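Local coordinates for putative major capsid protein (Cafeteriavirus-dependent mavirus, PDB 6G43), which probably builds the icosahedral shell of the virus particle, three copies associating into a capsomer in which each chain contributes two jelly-roll domains, at residues H130-D135 with N385-R390. Numbering follows the deposited sequence.
Sequences HQYNAD and NGYNKR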
loop_
_atom_site.group_PDB
_atom_site.type_symbol
_atom_site.label_atom_id
_atom_site.label_comp_id
_atom_site.label_asym_id
_atom_site.label_seq_id
_atom_site.Cartn_x
_atom_site.Cartn_y
_atom_site.Cartn_z
ATOM N N HIS A 130 -4.236 -12.078 17.180
ATOM C CA HIS A 130 -3.300 -11.057 16.701
ATOM C C HIS A 130 -3.125 -11.020 15.177
ATOM O O HIS A 130 -2.938 -9.941 14.614
ATOM C CB HIS A 130 -1.937 -11.214 17.390
ATOM C CG HIS A 130 -0.974 -10.109 17.081
ATOM N ND1 HIS A 130 -1.234 -8.789 17.382
ATOM C CD2 HIS A 130 0.246 -10.127 16.494
ATOM C CE1 HIS A 130 -0.217 -8.042 16.993
ATOM N NE2 HIS A 130 0.695 -8.828 16.450
ATOM N N GLN A 131 -3.206 -12.176 14.518
ATOM C CA GLN A 131 -3.097 -12.248 13.048
ATOM C C GLN A 131 -4.201 -11.481 12.293
ATOM O O GLN A 131 -3.983 -11.053 11.159
ATOM C CB GLN A 131 -3.043 -13.709 12.571
ATOM C CG GLN A 131 -4.351 -14.487 12.683
ATOM C CD GLN A 131 -4.223 -15.954 12.286
ATOM O OE1 GLN A 131 -3.236 -16.369 11.672
ATOM N NE2 GLN A 131 -5.236 -16.747 12.629
ATOM N N TYR A 132 -5.369 -11.330 12.922
ATOM C CA TYR A 132 -6.482 -10.542 12.376
ATOM C C TYR A 132 -6.501 -9.071 12.813
ATOM O O TYR A 132 -7.353 -8.316 12.352
ATOM C CB TYR A 132 -7.819 -11.168 12.791
ATOM C CG TYR A 132 -8.059 -12.563 12.263
ATOM C CD1 TYR A 132 -8.279 -12.787 10.904
ATOM C CD2 TYR A 132 -8.091 -13.657 13.124
ATOM C CE1 TYR A 132 -8.511 -14.066 10.418
ATOM C CE2 TYR A 132 -8.322 -14.942 12.652
ATOM C CZ TYR A 132 -8.534 -15.143 11.297
ATOM O OH TYR A 132 -8.761 -16.415 10.821
ATOM N N ASN A 133 -5.565 -8.660 13.671
ATOM C CA ASN A 133 -5.689 -7.403 14.423
ATOM C C ASN A 133 -4.446 -6.496 14.381
ATOM O O ASN A 133 -4.239 -5.693 15.291
ATOM C CB ASN A 133 -6.044 -7.738 15.887
ATOM C CG ASN A 133 -6.799 -6.615 16.584
ATOM O OD1 ASN A 133 -7.704 -6.012 16.011
ATOM N ND2 ASN A 133 -6.436 -6.336 17.832
ATOM N N ALA A 134 -3.642 -6.597 13.323
ATOM C CA ALA A 134 -2.416 -5.797 13.201
ATOM C C ALA A 134 -2.090 -5.434 11.757
ATOM O O ALA A 134 -2.657 -5.993 10.814
ATOM C CB ALA A 134 -1.243 -6.535 13.829
ATOM N N ASP A 135 -1.166 -4.486 11.612
ATOM C CA ASP A 135 -0.642 -4.067 10.314
ATOM C C ASP A 135 0.059 -5.262 9.646
ATOM O O ASP A 135 0.911 -5.887 10.271
ATOM C CB ASP A 135 0.341 -2.904 10.519
ATOM C CG ASP A 135 1.007 -2.448 9.226
ATOM O OD1 ASP A 135 0.324 -2.371 8.185
ATOM O OD2 ASP A 135 2.222 -2.150 9.256
ATOM N N ASN A 385 -11.873 -1.403 15.197
ATOM C CA ASN A 385 -11.018 -1.917 16.271
ATOM C C ASN A 385 -9.834 -2.772 15.777
ATOM O O ASN A 385 -9.302 -3.585 16.534
ATOM C CB ASN A 385 -11.879 -2.720 17.253
ATOM C CG ASN A 385 -12.938 -1.865 17.929
ATOM O OD1 ASN A 385 -12.625 -0.825 18.499
ATOM N ND2 ASN A 385 -14.190 -2.298 17.871
ATOM N N GLY A 386 -9.422 -2.584 14.521
ATOM C CA GLY A 386 -8.196 -3.193 13.989
ATOM C C GLY A 386 -8.310 -4.419 13.092
ATOM O O GLY A 386 -7.282 -4.932 12.647
ATOM N N TYR A 387 -9.524 -4.897 12.809
ATOM C CA TYR A 387 -9.700 -6.042 11.901
ATOM C C TYR A 387 -9.092 -5.723 10.530
ATOM O O TYR A 387 -9.463 -4.735 9.897
ATOM C CB TYR A 387 -11.172 -6.429 11.761
ATOM C CG TYR A 387 -11.405 -7.653 10.901
ATOM C CD1 TYR A 387 -11.145 -8.935 11.389
ATOM C CD2 TYR A 387 -11.881 -7.532 9.594
ATOM C CE1 TYR A 387 -11.352 -10.060 10.600
ATOM C CE2 TYR A 387 -12.089 -8.649 8.798
ATOM C CZ TYR A 387 -11.830 -9.912 9.302
ATOM O OH TYR A 387 -12.041 -11.020 8.507
ATOM N N ASN A 388 -8.161 -6.570 10.092
ATOM C CA ASN A 388 -7.246 -6.236 8.988
ATOM C C ASN A 388 -7.565 -6.891 7.630
ATOM O O ASN A 388 -6.748 -6.816 6.711
ATOM C CB ASN A 388 -5.794 -6.551 9.407
ATOM C CG ASN A 388 -5.549 -8.034 9.658
ATOM O OD1 ASN A 388 -6.430 -8.870 9.456
ATOM N ND2 ASN A 388 -4.347 -8.361 10.115
ATOM N N LYS A 389 -8.734 -7.522 7.504
ATOM C CA LYS A 389 -9.138 -8.184 6.254
ATOM C C LYS A 389 -10.371 -7.529 5.633
ATOM O O LYS A 389 -10.994 -6.646 6.229
ATOM C CB LYS A 389 -9.375 -9.678 6.486
ATOM C CG LYS A 389 -8.248 -10.358 7.249
ATOM C CD LYS A 389 -8.198 -11.861 7.022
ATOM C CE LYS A 389 -7.588 -12.228 5.674
ATOM N NZ LYS A 389 -6.197 -11.724 5.495
ATOM N N ARG A 390 -10.696 -7.970 4.421
ATOM C CA ARG A 390 -11.769 -7.396 3.609
ATOM C C ARG A 390 -13.116 -8.078 3.844
ATOM O O ARG A 390 -13.178 -9.170 4.413
ATOM C CB ARG A 390 -11.379 -7.492 2.140
ATOM C CG ARG A 390 -10.129 -6.684 1.813
ATOM C CD ARG A 390 -9.267 -7.335 0.748
ATOM N NE ARG A 390 -8.107 -6.502 0.432
ATOM C CZ ARG A 390 -7.008 -6.379 1.182
ATOM N NH1 ARG A 390 -6.872 -7.043 2.333
ATOM N NH2 ARG A 390 -6.027 -5.577 0.774
#
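The amide of Asn388 lies across the backbone carbonyls of Gln131 and Ala134 in the 130-135 segment and spends both hydrogens of its ND2 on them. ND2 reaches Gln131 O at 2.9 Å and Ala134 O at 3.0 Å, each acceptor close to the amide plane. The two bonds differ at the acceptor: Ala134 O is met on a lone pair in its carbonyl plane, Gln131 O from above its plane. With CG set between the backbone N and the carbonyl carbon (chi1 64°), the amide stays beside its own main chain, whose N donates to Tyr132 O at 3.0 Å in a more bent bond (139°). The two ND2 bonds hold the amide's rotation, while the backbone N-H bond holds the main chain of Asn388 against the turn. This joins two interhelical loops of a double jelly-roll capsid protein: a type I turn, His130 to Asn133, that starts on the last residue of helix 123-130 and leads toward helix 136-142, and the chain leaving the Schellman motif that ends helix 375-384, with Gly386 as its C-prime residue. Next to the polar grip, Tyr132 and Tyr387 run side by side, CD1 of Tyr132 lying 4.1 Å from CE1 of Tyr387. Lys389 CD meets the edge of the Tyr132 ring, while Lys389 NZ is hydrogen-bonded to Val148 O.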